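Local structure of SusD homolog (Bacteroides thetaiotaomicron VPI-5482, 3IV0) at residues 379-392 and 404-418. The protein probably binds glycans at the outer membrane for uptake, although its own ligand is not established. Sequence-based numbering, arbitrary orientation.
Sequences AALGTNDTKACELL and INTSGSELMDAIFWE
Leu-392 and Leu-411 carry the apolar part of this contact, each a knob seated in a hole made by the opposing segment. Leu-411 settles among Ala-379, Asp-385, Ala-388 and Cys-389. With CG anti to the backbone N (chi1 177°) the branch point is carried into the hole, and the two methyls part there: CD2 lies 3.8 Å from Ala-388 CB, while CD1 turns to Cys-389 SG and to Leu-392 CD2. Leu-392, in return, enters the hole formed by Leu-411, Ala-414, Ile-415 and Glu-418. Its branches divide the work, CD2 reaching Ile-404 CB at 3.7 Å and CD1 lying 3.6 Å from Glu-418 CG. Glu-418 thus offers its aliphatic stem to the leucine, while its carboxylate is held by salt bridges to Arg-319, Arg-396 and Arg-421. At the other end, Ala-379 CB meets Ile-415 CD1 at 3.8 Å, and the bent chain of selenomethionine Met-412 brings CE to the carbonyl oxygen of Ala-379.

Such reciprocal knobs-into-holes packing joins successive helices, consistent with the TPR-like helical part of the SusD fold. Helices 385-392 and 408-418 run almost parallel, inclined by 22° with axes 11.0 Å apart, and Ala-379 on the preceding helix joins the same seam.

Polar contacts gather around Asp-385 and residues 404-408, ahead of the main body of the second helix. Gly-408 N donates to Asp-385 OD2 (3.1 Å, N-H...O angle 160°), approaching from above the carboxylate plane, and Ser-407 CB lies against the same oxygen. Replacing Asp-385 by alanine is likely to leave Gly-408 N without this acceptor and thin the wall that the carboxylate lays against Leu-411 CD2. Earlier in the same loop, Cys-389 SG comes within 3.2 Å of Thr-406 O, and Cys-389 CB faces the carbonyl of Ile-404.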
# COMPACT_ATOMS: atom_id res chain seq x y z
N ALA A 379 -1.27 21.58 -2.57
CA ALA A 379 -0.16 22.21 -3.22
C ALA A 379 -0.31 22.19 -4.73
O ALA A 379 0.01 23.16 -5.43
CB ALA A 379 1.16 21.58 -2.77
N ALA A 380 -0.90 21.14 -5.27
CA ALA A 380 -1.02 21.00 -6.73
C ALA A 380 -2.06 21.97 -7.23
O ALA A 380 -1.90 22.54 -8.32
CB ALA A 380 -1.40 19.53 -7.11
N LEU A 381 -3.08 22.23 -6.44
CA LEU A 381 -4.11 23.18 -6.82
C LEU A 381 -3.63 24.62 -6.69
O LEU A 381 -4.11 25.47 -7.44
CB LEU A 381 -5.35 23.00 -5.99
CG LEU A 381 -6.13 21.71 -6.34
CD1 LEU A 381 -7.13 21.39 -5.23
CD2 LEU A 381 -6.84 21.76 -7.73
N GLY A 382 -2.74 24.88 -5.74
CA GLY A 382 -2.10 26.19 -5.58
C GLY A 382 -3.01 27.17 -4.88
O GLY A 382 -2.72 28.39 -4.86
N THR A 383 -4.08 26.67 -4.29
CA THR A 383 -5.12 27.49 -3.70
C THR A 383 -4.88 27.81 -2.23
O THR A 383 -5.51 28.70 -1.69
CB THR A 383 -6.48 26.79 -3.84
OG1 THR A 383 -6.37 25.46 -3.34
CG2 THR A 383 -6.92 26.73 -5.29
N ASN A 384 -3.99 27.08 -1.56
CA ASN A 384 -3.80 27.31 -0.14
C ASN A 384 -2.50 26.67 0.33
O ASN A 384 -2.50 25.66 1.05
CB ASN A 384 -4.98 26.71 0.63
CG ASN A 384 -5.07 27.17 2.07
OD1 ASN A 384 -4.14 27.76 2.60
ND2 ASN A 384 -6.19 26.84 2.72
N ASP A 385 -1.39 27.29 -0.06
CA ASP A 385 -0.06 26.73 0.22
C ASP A 385 0.22 26.80 1.69
O ASP A 385 0.93 25.96 2.24
CB ASP A 385 1.06 27.45 -0.55
CG ASP A 385 1.21 26.99 -2.01
OD1 ASP A 385 0.56 26.00 -2.44
OD2 ASP A 385 1.97 27.61 -2.79
N THR A 386 -0.36 27.78 2.38
CA THR A 386 -0.16 27.86 3.81
C THR A 386 -0.74 26.61 4.53
O THR A 386 -0.11 26.04 5.44
CB THR A 386 -0.69 29.19 4.39
OG1 THR A 386 -2.07 29.32 4.10
CG2 THR A 386 0.07 30.36 3.77
N LYS A 387 -1.93 26.18 4.11
CA LYS A 387 -2.53 25.00 4.71
C LYS A 387 -1.75 23.75 4.31
O LYS A 387 -1.55 22.85 5.12
CB LYS A 387 -4.00 24.84 4.32
CG LYS A 387 -4.68 23.63 4.93
CD LYS A 387 -4.94 23.81 6.39
CE LYS A 387 -6.06 22.92 6.91
NZ LYS A 387 -6.31 23.19 8.36
N ALA A 388 -1.31 23.71 3.07
CA ALA A 388 -0.45 22.60 2.66
C ALA A 388 0.80 22.47 3.54
O ALA A 388 1.15 21.39 3.97
CB ALA A 388 -0.07 22.72 1.20
N CYS A 389 1.46 23.59 3.84
CA CYS A 389 2.57 23.60 4.77
C CYS A 389 2.20 23.17 6.16
O CYS A 389 2.93 22.44 6.81
CB CYS A 389 3.24 24.99 4.82
SG CYS A 389 4.17 25.46 3.39
N GLU A 390 1.06 23.63 6.65
CA GLU A 390 0.60 23.23 7.97
C GLU A 390 0.50 21.70 8.08
O GLU A 390 0.92 21.11 9.08
CB GLU A 390 -0.72 23.90 8.29
CG GLU A 390 -1.29 23.65 9.65
CD GLU A 390 -2.74 24.10 9.72
OE1 GLU A 390 -2.99 25.30 9.48
OE2 GLU A 390 -3.62 23.25 9.97
N LEU A 391 -0.15 21.09 7.09
CA LEU A 391 -0.29 19.64 7.05
C LEU A 391 1.07 18.95 7.01
O LEU A 391 1.32 18.04 7.78
CB LEU A 391 -1.17 19.27 5.86
CG LEU A 391 -2.65 19.65 6.01
CD1 LEU A 391 -3.30 19.68 4.61
CD2 LEU A 391 -3.40 18.69 6.91
N LEU A 392 1.91 19.37 6.08
CA LEU A 392 3.25 18.85 5.95
C LEU A 392 3.99 18.94 7.28
O LEU A 392 4.67 18.02 7.70
CB LEU A 392 3.99 19.61 4.84
CG LEU A 392 5.48 19.37 4.69
CD1 LEU A 392 5.77 17.87 4.43
CD2 LEU A 392 6.06 20.26 3.57
N ILE A 404 8.74 23.47 7.33
CA ILE A 404 8.85 23.91 5.97
C ILE A 404 7.95 25.12 5.78
O ILE A 404 6.78 25.13 6.17
CB ILE A 404 8.41 22.79 4.99
CG1 ILE A 404 9.33 21.56 5.13
CG2 ILE A 404 8.41 23.27 3.54
CD1 ILE A 404 10.70 21.86 4.91
N ASN A 405 8.48 26.15 5.11
CA ASN A 405 7.73 27.35 4.83
C ASN A 405 8.06 27.77 3.42
O ASN A 405 9.03 28.49 3.16
CB ASN A 405 8.10 28.46 5.81
CG ASN A 405 7.20 29.68 5.62
OD1 ASN A 405 6.15 29.58 5.00
ND2 ASN A 405 7.61 30.82 6.18
N THR A 406 7.28 27.27 2.48
CA THR A 406 7.54 27.49 1.09
C THR A 406 6.27 27.30 0.30
O THR A 406 5.19 27.21 0.85
CB THR A 406 8.75 26.66 0.59
OG1 THR A 406 9.15 27.17 -0.69
CG2 THR A 406 8.45 25.17 0.56
N SER A 407 6.39 27.30 -1.01
CA SER A 407 5.25 27.36 -1.88
C SER A 407 5.61 26.75 -3.23
O SER A 407 6.77 26.42 -3.50
CB SER A 407 4.88 28.85 -2.03
OG SER A 407 5.91 29.58 -2.73
N GLY A 408 4.62 26.62 -4.07
CA GLY A 408 4.87 26.29 -5.47
C GLY A 408 5.66 25.02 -5.65
O GLY A 408 5.46 24.03 -4.93
N SER A 409 6.54 25.02 -6.63
CA SER A 409 7.28 23.82 -6.96
C SER A 409 8.11 23.33 -5.80
O SER A 409 8.21 22.11 -5.59
CB SER A 409 8.13 24.06 -8.19
OG SER A 409 7.26 24.29 -9.27
N GLU A 410 8.71 24.22 -5.02
CA GLU A 410 9.51 23.79 -3.89
C GLU A 410 8.65 23.03 -2.87
O GLU A 410 9.10 22.04 -2.28
CB GLU A 410 10.19 24.99 -3.23
CG GLU A 410 11.22 24.61 -2.22
CD GLU A 410 12.10 25.76 -1.75
OE1 GLU A 410 11.61 26.91 -1.63
OE2 GLU A 410 13.30 25.51 -1.49
N LEU A 411 7.42 23.49 -2.68
CA LEU A 411 6.49 22.86 -1.73
C LEU A 411 6.05 21.50 -2.27
O LEU A 411 6.03 20.50 -1.54
CB LEU A 411 5.30 23.78 -1.43
CG LEU A 411 4.24 23.17 -0.50
CD1 LEU A 411 4.88 22.73 0.82
CD2 LEU A 411 3.12 24.19 -0.35
N MSE A 412 5.73 21.40 -3.54
CA MSE A 412 5.35 20.12 -4.13
C MSE A 412 6.48 19.12 -3.99
O MSE A 412 6.25 17.95 -3.58
CB MSE A 412 5.00 20.33 -5.60
CG MSE A 412 3.76 21.18 -5.80
SE MSE A 412 3.23 21.40 -7.60
CE MSE A 412 2.63 23.32 -7.57
N ASP A 413 7.71 19.53 -4.25
CA ASP A 413 8.85 18.66 -4.07
C ASP A 413 8.99 18.25 -2.62
O ASP A 413 9.25 17.09 -2.30
CB ASP A 413 10.17 19.32 -4.52
CG ASP A 413 10.36 19.36 -6.02
OD1 ASP A 413 9.53 18.84 -6.77
OD2 ASP A 413 11.39 19.96 -6.43
N ALA A 414 8.86 19.19 -1.69
CA ALA A 414 9.01 18.87 -0.27
C ALA A 414 8.04 17.78 0.16
O ALA A 414 8.38 16.93 0.96
CB ALA A 414 8.82 20.15 0.62
N ILE A 415 6.81 17.87 -0.31
CA ILE A 415 5.80 16.90 0.08
C ILE A 415 6.13 15.52 -0.53
O ILE A 415 6.02 14.50 0.18
CB ILE A 415 4.41 17.38 -0.33
CG1 ILE A 415 4.01 18.64 0.44
CG2 ILE A 415 3.37 16.24 -0.13
CD1 ILE A 415 2.86 19.44 -0.20
N PHE A 416 6.56 15.48 -1.80
CA PHE A 416 6.99 14.21 -2.41
C PHE A 416 8.12 13.59 -1.60
O PHE A 416 8.06 12.42 -1.25
CB PHE A 416 7.45 14.42 -3.84
CG PHE A 416 8.18 13.26 -4.40
CD1 PHE A 416 7.49 12.15 -4.85
CD2 PHE A 416 9.56 13.23 -4.43
CE1 PHE A 416 8.19 11.04 -5.31
CE2 PHE A 416 10.24 12.14 -4.91
CZ PHE A 416 9.55 11.04 -5.35
N TRP A 417 9.13 14.36 -1.23
CA TRP A 417 10.28 13.79 -0.55
C TRP A 417 9.92 13.40 0.85
O TRP A 417 10.45 12.42 1.40
CB TRP A 417 11.48 14.75 -0.58
CG TRP A 417 12.13 14.84 -1.92
CD1 TRP A 417 12.13 15.90 -2.75
CD2 TRP A 417 12.88 13.80 -2.57
NE1 TRP A 417 12.82 15.60 -3.89
CE2 TRP A 417 13.29 14.32 -3.81
CE3 TRP A 417 13.22 12.50 -2.24
CZ2 TRP A 417 14.05 13.59 -4.70
CZ3 TRP A 417 13.98 11.78 -3.13
CH2 TRP A 417 14.38 12.32 -4.35
N GLU A 418 9.00 14.15 1.46
CA GLU A 418 8.54 13.79 2.78
C GLU A 418 7.83 12.43 2.78
O GLU A 418 7.96 11.66 3.72
CB GLU A 418 7.66 14.88 3.44
CG GLU A 418 7.47 14.73 4.94
CD GLU A 418 8.73 14.93 5.75
OE1 GLU A 418 9.74 15.44 5.20
OE2 GLU A 418 8.68 14.57 6.94